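Local atomic coordinates of sister chromatid cohesion protein (Chaetomium thermophilum, PDB entry 5T8V), a protein that probably helps load cohesin onto chromatin as the Scc2 subunit of the cohesin loader, the chain here being its C-terminal, HEAT-repeat part. Residues S208-A212 with Q263-L267; M258-C262 with A308-L313; I276-T281 with Y381-I386; L313-S317 with T374-A379. All blocks are in the same frame, centred on the assembly; numbering follows the deposited sequence.

Interaction 1 of 4, residues S208-A212 with Q263-L267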
# COMPACT_ATOMS: atom_id res chain seq x y z
N SER A 208 -28.27 -5.71 -46.52
CA SER A 208 -28.29 -6.48 -45.28
C SER A 208 -29.44 -7.47 -45.28
O SER A 208 -29.28 -8.63 -44.90
CB SER A 208 -28.39 -5.55 -44.07
OG SER A 208 -27.18 -4.85 -43.87
N GLU A 209 -30.63 -7.02 -45.71
CA GLU A 209 -31.76 -7.94 -45.82
C GLU A 209 -31.50 -9.00 -46.89
O GLU A 209 -31.80 -10.18 -46.69
CB GLU A 209 -33.03 -7.16 -46.14
CG GLU A 209 -34.27 -8.02 -46.30
CD GLU A 209 -35.51 -7.20 -46.60
OE1 GLU A 209 -35.48 -5.97 -46.37
OE2 GLU A 209 -36.50 -7.78 -47.09
N LEU A 210 -30.94 -8.59 -48.03
CA LEU A 210 -30.72 -9.52 -49.14
C LEU A 210 -29.93 -10.74 -48.70
O LEU A 210 -30.37 -11.88 -48.89
CB LEU A 210 -29.99 -8.81 -50.28
CG LEU A 210 -29.61 -9.71 -51.48
CD1 LEU A 210 -30.81 -9.92 -52.39
CD2 LEU A 210 -28.44 -9.13 -52.24
N ILE A 211 -28.75 -10.52 -48.12
CA ILE A 211 -27.85 -11.64 -47.86
C ILE A 211 -28.46 -12.68 -46.92
O ILE A 211 -27.92 -13.78 -46.80
CB ILE A 211 -26.50 -11.14 -47.31
CG1 ILE A 211 -26.71 -10.33 -46.02
CG2 ILE A 211 -25.78 -10.31 -48.37
CD1 ILE A 211 -25.41 -9.90 -45.36
N ALA A 212 -29.57 -12.36 -46.26
CA ALA A 212 -30.23 -13.31 -45.37
C ALA A 212 -31.26 -14.18 -46.08
O ALA A 212 -31.63 -15.23 -45.54
CB ALA A 212 -30.92 -12.58 -44.22
N GLN A 263 -25.00 -9.10 -39.58
CA GLN A 263 -25.61 -10.07 -40.48
C GLN A 263 -24.57 -10.98 -41.11
O GLN A 263 -24.68 -12.20 -41.04
CB GLN A 263 -26.42 -9.34 -41.55
CG GLN A 263 -27.87 -9.17 -41.17
CD GLN A 263 -28.68 -10.40 -41.47
OE1 GLN A 263 -29.02 -10.67 -42.62
NE2 GLN A 263 -29.00 -11.18 -40.43
N ILE A 264 -23.54 -10.39 -41.72
CA ILE A 264 -22.47 -11.19 -42.31
C ILE A 264 -21.87 -12.12 -41.25
O ILE A 264 -21.62 -13.31 -41.51
CB ILE A 264 -21.40 -10.28 -42.94
CG1 ILE A 264 -22.02 -9.43 -44.05
CG2 ILE A 264 -20.23 -11.12 -43.48
CD1 ILE A 264 -21.07 -8.39 -44.63
N PHE A 265 -21.64 -11.59 -40.05
CA PHE A 265 -21.05 -12.37 -38.97
C PHE A 265 -21.93 -13.55 -38.59
O PHE A 265 -21.42 -14.62 -38.23
CB PHE A 265 -20.81 -11.47 -37.76
CG PHE A 265 -20.18 -12.16 -36.59
CD1 PHE A 265 -20.97 -12.80 -35.64
CD2 PHE A 265 -18.81 -12.15 -36.41
CE1 PHE A 265 -20.40 -13.42 -34.55
CE2 PHE A 265 -18.24 -12.77 -35.32
CZ PHE A 265 -19.03 -13.41 -34.39
N LEU A 266 -23.25 -13.39 -38.67
CA LEU A 266 -24.17 -14.42 -38.22
C LEU A 266 -24.33 -15.53 -39.26
O LEU A 266 -24.33 -16.71 -38.90
CB LEU A 266 -25.52 -13.79 -37.89
CG LEU A 266 -26.69 -14.70 -37.51
CD1 LEU A 266 -27.61 -13.95 -36.57
CD2 LEU A 266 -27.46 -15.17 -38.73
N LEU A 267 -24.47 -15.17 -40.53
CA LEU A 267 -24.77 -16.15 -41.57
C LEU A 267 -23.53 -16.90 -42.07
O LEU A 267 -23.65 -17.69 -43.01
CB LEU A 267 -25.45 -15.45 -42.76
CG LEU A 267 -26.88 -14.98 -42.50
CD1 LEU A 267 -27.05 -13.53 -42.90
CD2 LEU A 267 -27.87 -15.86 -43.26
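The carbonyl oxygen Ser208 O and the side-chain amide of Gln263 form the polar meeting point of helices 190-213 and 247-267. The amide also lies beside the methyl of Ala212. A glutamine suits the place because its chain is long enough to span the gap between the two helices. The bend at its second torsion (chi2 -82°) brings the amide group beside Ser208 O and Ala212, and Gln263 CG passes 4.0 Å from Ser208 O.

Deeper in, the contact is aliphatic. Ile211 slides past Gln263 in the opposite direction and ends against Ile264, its CD1 lying 3.7 Å from Ile264 CG1. The same methyl is 4.0 Å from Gln263 CB, so Ile211 reaches two successive residues of the facing helix. Its CG1 stands between the backbone N and the carbonyl carbon (chi1 58°), a setting that goes with CD1 reaching Ile264. Toward solvent, Leu267 covers Ala212: Leu267 CD1 is 4.2 Å from Ala212 CB, and the small alanine lets the leucine come close to the backbone.

The two segments run almost parallel, at 10° with axes 10.1 Å apart, as helices two places along an alpha-solenoid commonly do. The helix that separates them in sequence, 218-232, places Leu224 against both Ile211 and Ile264, while Ile275 of helix 272-282 also packs on Ile264 and Phe265.

Interaction 2 of 4, residues M258-C262 with A308-L313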
# COMPACT_ATOMS: atom_id res chain seq x y z
N MET A 258 -23.30 -1.32 -38.72
CA MET A 258 -23.27 -2.31 -37.65
C MET A 258 -24.23 -3.46 -37.94
O MET A 258 -23.88 -4.64 -37.80
CB MET A 258 -23.61 -1.65 -36.32
CG MET A 258 -22.53 -0.71 -35.83
SD MET A 258 -22.93 0.03 -34.24
CE MET A 258 -21.43 0.97 -33.93
N ASP A 259 -25.46 -3.14 -38.36
CA ASP A 259 -26.42 -4.18 -38.71
C ASP A 259 -25.85 -5.10 -39.79
O ASP A 259 -25.94 -6.33 -39.70
CB ASP A 259 -27.73 -3.56 -39.18
CG ASP A 259 -28.49 -2.90 -38.06
OD1 ASP A 259 -27.97 -2.86 -36.92
OD2 ASP A 259 -29.61 -2.40 -38.31
N MET A 260 -25.24 -4.51 -40.82
CA MET A 260 -24.71 -5.32 -41.92
C MET A 260 -23.61 -6.26 -41.43
O MET A 260 -23.59 -7.44 -41.78
CB MET A 260 -24.18 -4.40 -43.03
CG MET A 260 -23.83 -5.13 -44.31
SD MET A 260 -23.31 -4.01 -45.63
CE MET A 260 -24.84 -3.15 -45.98
N ILE A 261 -22.69 -5.74 -40.62
CA ILE A 261 -21.59 -6.58 -40.13
C ILE A 261 -22.12 -7.69 -39.24
O ILE A 261 -21.62 -8.82 -39.28
CB ILE A 261 -20.54 -5.73 -39.40
CG1 ILE A 261 -19.92 -4.71 -40.35
CG2 ILE A 261 -19.46 -6.63 -38.80
CD1 ILE A 261 -18.97 -3.72 -39.69
N CYS A 262 -23.12 -7.40 -38.41
CA CYS A 262 -23.73 -8.45 -37.60
C CYS A 262 -24.36 -9.52 -38.48
O CYS A 262 -24.28 -10.71 -38.18
CB CYS A 262 -24.77 -7.86 -36.65
SG CYS A 262 -24.05 -6.90 -35.32
N ALA A 308 -19.28 -1.09 -29.30
CA ALA A 308 -20.68 -1.45 -29.51
C ALA A 308 -20.81 -2.58 -30.52
O ALA A 308 -21.61 -3.50 -30.34
CB ALA A 308 -21.47 -0.23 -29.97
N LEU A 309 -20.03 -2.53 -31.61
CA LEU A 309 -20.12 -3.57 -32.62
C LEU A 309 -19.63 -4.90 -32.08
O LEU A 309 -20.28 -5.93 -32.26
CB LEU A 309 -19.33 -3.18 -33.87
CG LEU A 309 -19.28 -4.27 -34.95
CD1 LEU A 309 -20.68 -4.62 -35.43
CD2 LEU A 309 -18.40 -3.85 -36.10
N ILE A 310 -18.46 -4.91 -31.43
CA ILE A 310 -17.94 -6.13 -30.83
C ILE A 310 -19.01 -6.78 -29.95
O ILE A 310 -19.35 -7.96 -30.12
CB ILE A 310 -16.66 -5.83 -30.03
CG1 ILE A 310 -15.51 -5.44 -30.97
CG2 ILE A 310 -16.27 -7.01 -29.13
CD1 ILE A 310 -14.98 -6.59 -31.83
N MET A 311 -19.55 -6.01 -29.01
CA MET A 311 -20.55 -6.57 -28.11
C MET A 311 -21.75 -7.09 -28.88
O MET A 311 -22.25 -8.19 -28.61
CB MET A 311 -20.96 -5.52 -27.08
CG MET A 311 -19.79 -4.99 -26.26
SD MET A 311 -20.25 -3.66 -25.15
CE MET A 311 -21.15 -4.59 -23.94
N ARG A 312 -22.22 -6.33 -29.87
CA ARG A 312 -23.33 -6.79 -30.70
C ARG A 312 -23.03 -8.14 -31.33
O ARG A 312 -23.88 -9.04 -31.32
CB ARG A 312 -23.65 -5.75 -31.78
CG ARG A 312 -24.47 -4.58 -31.29
CD ARG A 312 -25.11 -3.83 -32.45
NE ARG A 312 -26.03 -4.68 -33.20
CZ ARG A 312 -26.70 -4.28 -34.28
NH1 ARG A 312 -26.54 -3.05 -34.74
NH2 ARG A 312 -27.53 -5.12 -34.89
N LEU A 313 -21.83 -8.30 -31.89
CA LEU A 313 -21.44 -9.58 -32.46
C LEU A 313 -21.48 -10.68 -31.40
O LEU A 313 -21.86 -11.82 -31.70
CB LEU A 313 -20.04 -9.49 -33.07
CG LEU A 313 -19.84 -8.52 -34.23
CD1 LEU A 313 -18.43 -8.66 -34.79
CD2 LEU A 313 -20.87 -8.73 -35.32
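Met258 meets Leu309 and Cys262 meets Leu313 where helices 247-267 and 305-315 run side by side in the same general direction, their axes 10.0 Å apart and crossing at -36°. Leu309 carries much of the apolar part: its CD2 is 3.6 Å from Ile261 CD1, the two side chains crossing at about a right angle, while its CD1 faces Cys262 SG. The thin, unbranched cysteine lets Leu313 lie close as well, CD2 to SG of Cys262 at 3.7 Å.

Arg312 stretches across to Asp259, its chain bent at chi3 (62°), which goes with the guanidinium being turned to the carboxylate. Its NH1 gives Asp259 OD1 a hydrogen bond of 2.6 Å that lies in the guanidinium plane, and NH2 adds a weak one to the same oxygen at 3.1 Å. The carboxylate is turned 80° from that plane, and a single oxygen takes both. Cys262 SG lies over a face of the guanidinium, 3.7 Å from Arg312 NE, and Trp421 also touches Arg312.

A leucine in place of Arg312 would probably leave the Asp259 carboxylate without its opposite charge and Cys262 SG without its flat cover. The salt bridge probably pays for burying a charged arginine beside an apolar interface.

Interaction 3 of 4, residues I276-T281 with Y381-I386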
# COMPACT_ATOMS: atom_id res chain seq x y z
N ILE A 276 -14.13 -10.46 -36.71
CA ILE A 276 -13.68 -9.86 -35.46
C ILE A 276 -12.22 -9.46 -35.62
O ILE A 276 -11.87 -8.28 -35.47
CB ILE A 276 -13.87 -10.82 -34.27
CG1 ILE A 276 -15.36 -11.00 -33.98
CG2 ILE A 276 -13.14 -10.30 -33.03
CD1 ILE A 276 -15.68 -12.08 -32.97
N ASP A 277 -11.37 -10.44 -35.95
CA ASP A 277 -9.94 -10.17 -36.04
C ASP A 277 -9.67 -8.92 -36.87
O ASP A 277 -9.05 -7.97 -36.40
CB ASP A 277 -9.22 -11.38 -36.63
CG ASP A 277 -8.89 -12.43 -35.58
OD1 ASP A 277 -9.57 -12.46 -34.52
OD2 ASP A 277 -7.95 -13.23 -35.80
N GLU A 278 -10.17 -8.90 -38.11
CA GLU A 278 -9.86 -7.76 -38.96
C GLU A 278 -10.47 -6.48 -38.40
O GLU A 278 -9.82 -5.42 -38.41
CB GLU A 278 -10.31 -8.01 -40.40
CG GLU A 278 -11.74 -8.46 -40.59
CD GLU A 278 -12.01 -8.90 -42.02
OE1 GLU A 278 -11.07 -8.89 -42.83
OE2 GLU A 278 -13.17 -9.25 -42.33
N ILE A 279 -11.69 -6.56 -37.86
CA ILE A 279 -12.29 -5.38 -37.24
C ILE A 279 -11.39 -4.84 -36.14
O ILE A 279 -11.31 -3.62 -35.93
CB ILE A 279 -13.70 -5.71 -36.71
CG1 ILE A 279 -14.68 -5.85 -37.88
CG2 ILE A 279 -14.18 -4.62 -35.74
CD1 ILE A 279 -16.06 -6.33 -37.48
N LEU A 280 -10.69 -5.73 -35.43
CA LEU A 280 -9.84 -5.28 -34.34
C LEU A 280 -8.48 -4.78 -34.82
O LEU A 280 -7.79 -4.09 -34.06
CB LEU A 280 -9.64 -6.40 -33.32
CG LEU A 280 -10.90 -6.82 -32.55
CD1 LEU A 280 -10.61 -8.04 -31.68
CD2 LEU A 280 -11.42 -5.68 -31.69
N THR A 281 -8.08 -5.10 -36.05
CA THR A 281 -6.85 -4.56 -36.61
C THR A 281 -7.10 -3.29 -37.41
O THR A 281 -6.24 -2.40 -37.43
CB THR A 281 -6.15 -5.59 -37.49
OG1 THR A 281 -7.02 -5.98 -38.56
CG2 THR A 281 -5.78 -6.82 -36.68
N TYR A 381 -12.90 -15.21 -28.81
CA TYR A 381 -12.19 -14.66 -29.96
C TYR A 381 -11.69 -13.25 -29.64
O TYR A 381 -10.50 -12.94 -29.76
CB TYR A 381 -13.09 -14.63 -31.20
CG TYR A 381 -13.52 -15.98 -31.73
CD1 TYR A 381 -12.74 -17.11 -31.53
CD2 TYR A 381 -14.70 -16.12 -32.45
CE1 TYR A 381 -13.14 -18.35 -32.03
CE2 TYR A 381 -15.10 -17.34 -32.95
CZ TYR A 381 -14.32 -18.45 -32.74
OH TYR A 381 -14.71 -19.68 -33.23
N VAL A 382 -12.61 -12.39 -29.19
CA VAL A 382 -12.24 -11.00 -28.89
C VAL A 382 -11.12 -10.96 -27.85
O VAL A 382 -10.04 -10.41 -28.09
CB VAL A 382 -13.47 -10.21 -28.42
CG1 VAL A 382 -13.10 -8.77 -28.10
CG2 VAL A 382 -14.58 -10.26 -29.46
N ILE A 383 -11.37 -11.55 -26.68
CA ILE A 383 -10.44 -11.40 -25.56
C ILE A 383 -9.08 -11.98 -25.92
O ILE A 383 -8.03 -11.36 -25.67
CB ILE A 383 -11.02 -12.07 -24.30
CG1 ILE A 383 -12.35 -11.39 -23.91
CG2 ILE A 383 -10.03 -12.02 -23.14
CD1 ILE A 383 -12.24 -9.90 -23.64
N LYS A 384 -9.06 -13.17 -26.51
CA LYS A 384 -7.80 -13.77 -26.94
C LYS A 384 -7.04 -12.82 -27.86
O LYS A 384 -5.83 -12.62 -27.70
CB LYS A 384 -8.06 -15.10 -27.64
CG LYS A 384 -8.19 -16.28 -26.69
CD LYS A 384 -8.95 -17.44 -27.32
CE LYS A 384 -8.22 -18.02 -28.53
NZ LYS A 384 -9.07 -18.99 -29.28
N PHE A 385 -7.73 -12.22 -28.82
CA PHE A 385 -7.04 -11.32 -29.74
C PHE A 385 -6.43 -10.14 -28.99
O PHE A 385 -5.22 -9.90 -29.06
CB PHE A 385 -7.99 -10.84 -30.83
CG PHE A 385 -7.30 -10.10 -31.94
CD1 PHE A 385 -6.57 -10.78 -32.89
CD2 PHE A 385 -7.37 -8.72 -32.01
CE1 PHE A 385 -5.92 -10.11 -33.91
CE2 PHE A 385 -6.73 -8.04 -33.03
CZ PHE A 385 -6.00 -8.73 -33.98
N ILE A 386 -7.26 -9.39 -28.25
CA ILE A 386 -6.79 -8.11 -27.71
C ILE A 386 -5.73 -8.33 -26.64
O ILE A 386 -4.77 -7.56 -26.55
CB ILE A 386 -7.97 -7.26 -27.20
CG1 ILE A 386 -8.78 -8.01 -26.14
CG2 ILE A 386 -8.85 -6.83 -28.37
CD1 ILE A 386 -9.83 -7.14 -25.45
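In the helical-repeat solenoid of this cohesin loader, helices 272-282 and 357-391 pack against each other where the ring of Phe385 lies against Leu280 and Asp277, both to the same side of its plane. The axes cross at -43° and are 10.1 Å apart.

Phe385 carries the contact. With CG opposite the backbone N (chi1 -171°), the ring extends toward the facing helix. Leu280 slides past it the other way, CD1 lying 3.3 Å from Phe385 CD2. The methyl Thr281 CG2 meets the ring at its edge, 3.3 Å from Phe385 CZ, whereas Asp277 OD1 comes in obliquely, 3.8 Å from Phe385 CD1. Thr281 can offer carbon because its hydroxyl is engaged within its own helix: OG1 donates to Glu278 O at 2.9 Å, a carbonyl that also accepts from Thr281 N.

One turn earlier the beta-branched Ile276 and Val382 meet, CG2 to CG2 at 3.8 Å, and Ile276 CD1 touches Tyr381 CB at 4.0 Å. Tyr401, from a neighbouring loop, packs on Leu280, Phe385 and Ile386.

An alanine at Phe385 would probably open a gap between Leu280, Thr281 and Asp277 and cost the contact its largest buried surface. The interface therefore rests on dispersion and shape rather than directed bonds, with the Thr281 hydroxyl spent on its own helix and the Asp277 carboxylate meeting the ring by contact alone.

Interaction 4 of 4, residues L313-S317 with T374-A379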
# COMPACT_ATOMS: atom_id res chain seq x y z
N LEU A 313 -21.83 -8.30 -31.89
CA LEU A 313 -21.44 -9.58 -32.46
C LEU A 313 -21.48 -10.68 -31.40
O LEU A 313 -21.86 -11.82 -31.70
CB LEU A 313 -20.04 -9.49 -33.07
CG LEU A 313 -19.84 -8.52 -34.23
CD1 LEU A 313 -18.43 -8.66 -34.79
CD2 LEU A 313 -20.87 -8.73 -35.32
N VAL A 314 -21.10 -10.35 -30.17
CA VAL A 314 -21.17 -11.35 -29.11
C VAL A 314 -22.62 -11.72 -28.81
O VAL A 314 -22.89 -12.86 -28.42
CB VAL A 314 -20.44 -10.85 -27.85
CG1 VAL A 314 -20.63 -11.84 -26.69
CG2 VAL A 314 -18.97 -10.64 -28.14
N GLN A 315 -23.56 -10.79 -28.98
CA GLN A 315 -24.95 -11.08 -28.65
C GLN A 315 -25.75 -11.64 -29.82
O GLN A 315 -26.88 -12.11 -29.61
CB GLN A 315 -25.68 -9.83 -28.13
CG GLN A 315 -24.77 -8.78 -27.54
CD GLN A 315 -25.49 -7.82 -26.61
OE1 GLN A 315 -24.95 -7.44 -25.57
NE2 GLN A 315 -26.69 -7.41 -26.99
N THR A 316 -25.21 -11.62 -31.04
CA THR A 316 -25.89 -12.27 -32.16
C THR A 316 -25.93 -13.78 -32.02
O THR A 316 -26.60 -14.44 -32.81
CB THR A 316 -25.21 -11.91 -33.49
OG1 THR A 316 -23.81 -12.22 -33.43
CG2 THR A 316 -25.40 -10.44 -33.82
N SER A 317 -25.23 -14.34 -31.02
CA SER A 317 -25.17 -15.79 -30.86
C SER A 317 -26.55 -16.42 -30.90
O SER A 317 -26.76 -17.46 -31.54
CB SER A 317 -24.46 -16.13 -29.55
OG SER A 317 -23.19 -15.52 -29.50
N THR A 374 -21.69 -20.70 -28.21
CA THR A 374 -21.25 -19.83 -29.29
C THR A 374 -20.97 -18.42 -28.78
O THR A 374 -19.99 -17.78 -29.20
CB THR A 374 -22.28 -19.80 -30.42
OG1 THR A 374 -23.54 -19.34 -29.91
CG2 THR A 374 -22.47 -21.18 -31.02
N ALA A 375 -21.81 -17.91 -27.87
CA ALA A 375 -21.55 -16.61 -27.28
C ALA A 375 -20.17 -16.58 -26.61
O ALA A 375 -19.37 -15.66 -26.85
CB ALA A 375 -22.64 -16.25 -26.28
N ARG A 376 -19.88 -17.58 -25.79
CA ARG A 376 -18.57 -17.65 -25.15
C ARG A 376 -17.46 -17.80 -26.18
O ARG A 376 -16.36 -17.28 -25.98
CB ARG A 376 -18.54 -18.80 -24.15
CG ARG A 376 -17.23 -18.92 -23.40
CD ARG A 376 -17.30 -19.96 -22.29
NE ARG A 376 -17.93 -21.20 -22.74
CZ ARG A 376 -17.36 -22.06 -23.58
NH1 ARG A 376 -18.01 -23.17 -23.93
NH2 ARG A 376 -16.15 -21.83 -24.07
N ASN A 377 -17.72 -18.51 -27.29
CA ASN A 377 -16.69 -18.67 -28.32
C ASN A 377 -16.35 -17.33 -28.96
O ASN A 377 -15.17 -17.01 -29.16
CB ASN A 377 -17.16 -19.66 -29.38
CG ASN A 377 -17.08 -21.10 -28.92
OD1 ASN A 377 -16.40 -21.41 -27.95
ND2 ASN A 377 -17.78 -21.98 -29.62
N ASN A 378 -17.36 -16.53 -29.29
CA ASN A 378 -17.11 -15.22 -29.88
C ASN A 378 -16.39 -14.31 -28.89
O ASN A 378 -15.35 -13.71 -29.21
CB ASN A 378 -18.43 -14.59 -30.33
CG ASN A 378 -19.19 -15.47 -31.31
OD1 ASN A 378 -18.59 -16.21 -32.10
ND2 ASN A 378 -20.51 -15.40 -31.27
N ALA A 379 -16.94 -14.20 -27.67
CA ALA A 379 -16.29 -13.40 -26.64
C ALA A 379 -14.83 -13.79 -26.49
O ALA A 379 -13.95 -12.93 -26.35
CB ALA A 379 -17.03 -13.55 -25.32
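Ser317 lies against the first turn of segment 374-379, its CA only 5.2 Å from Ala375 CA, where the end of helix 305-315 and the residues after it meet helix 357-391. Its side chain meets two residues there: CB is 3.4 Å from Thr374 OG1, and OG is 3.3 Å from Ala375 CB. Serine and alanine suit the place, both being small enough for the backbones to come this close; Ser317 is poorly ordered, however, and its exact position carries some doubt. The amide of Asn378 comes up beside the hydroxyl, ND2 lying 3.2 Å from Ser317 OG.

One turn back, Val314 fills the apolar half. With CG1 opposite the backbone N (chi1 175°), its two methyls spread over Ala379, CG1 at 4.2 Å from Ala379 CB and CG2 at 4.1 Å from Ala379 N.

Behind these, the hydroxyls bond to backbone carbonyls. Thr316 OG1 donates to Leu313 O at 2.6 Å, and Ser317 OG to Val314 O at 2.9 Å from above the carbonyl plane, a bond to be read with the same caution. Thr374 OG1 is held by Leu371 O in its own helix. Farther out, Phe265 packs on Leu313, Thr316 and Asn378, while Leu426 covers both Val314 and Ala379.

The end of one helix laid against the side of a later one in this way belongs to the helical-repeat (HEAT) solenoid.

How the interactions relate
The four contacts form one continuous patch on the N-terminal side of the chain, their centres 11 to 20 Å apart. Interactions 1 and 2 share helix 247-267, interactions 2 and 4 share helix 305-315 and Leu313, and interactions 3 and 4 share helix 357-391. Interaction 1 closes before 3 and 4 begin, whereas 2 alternates with both 1 and 3 along the sequence; interaction 4 falls between the two segments of 3. Phe265 ties the patch together, touching Ile276, Leu313 and Asn378. Three of the helices, 247-267, 305-315 and 357-391, thus serve two contacts each, consistent with an extended solenoid whose core passes from helix to helix.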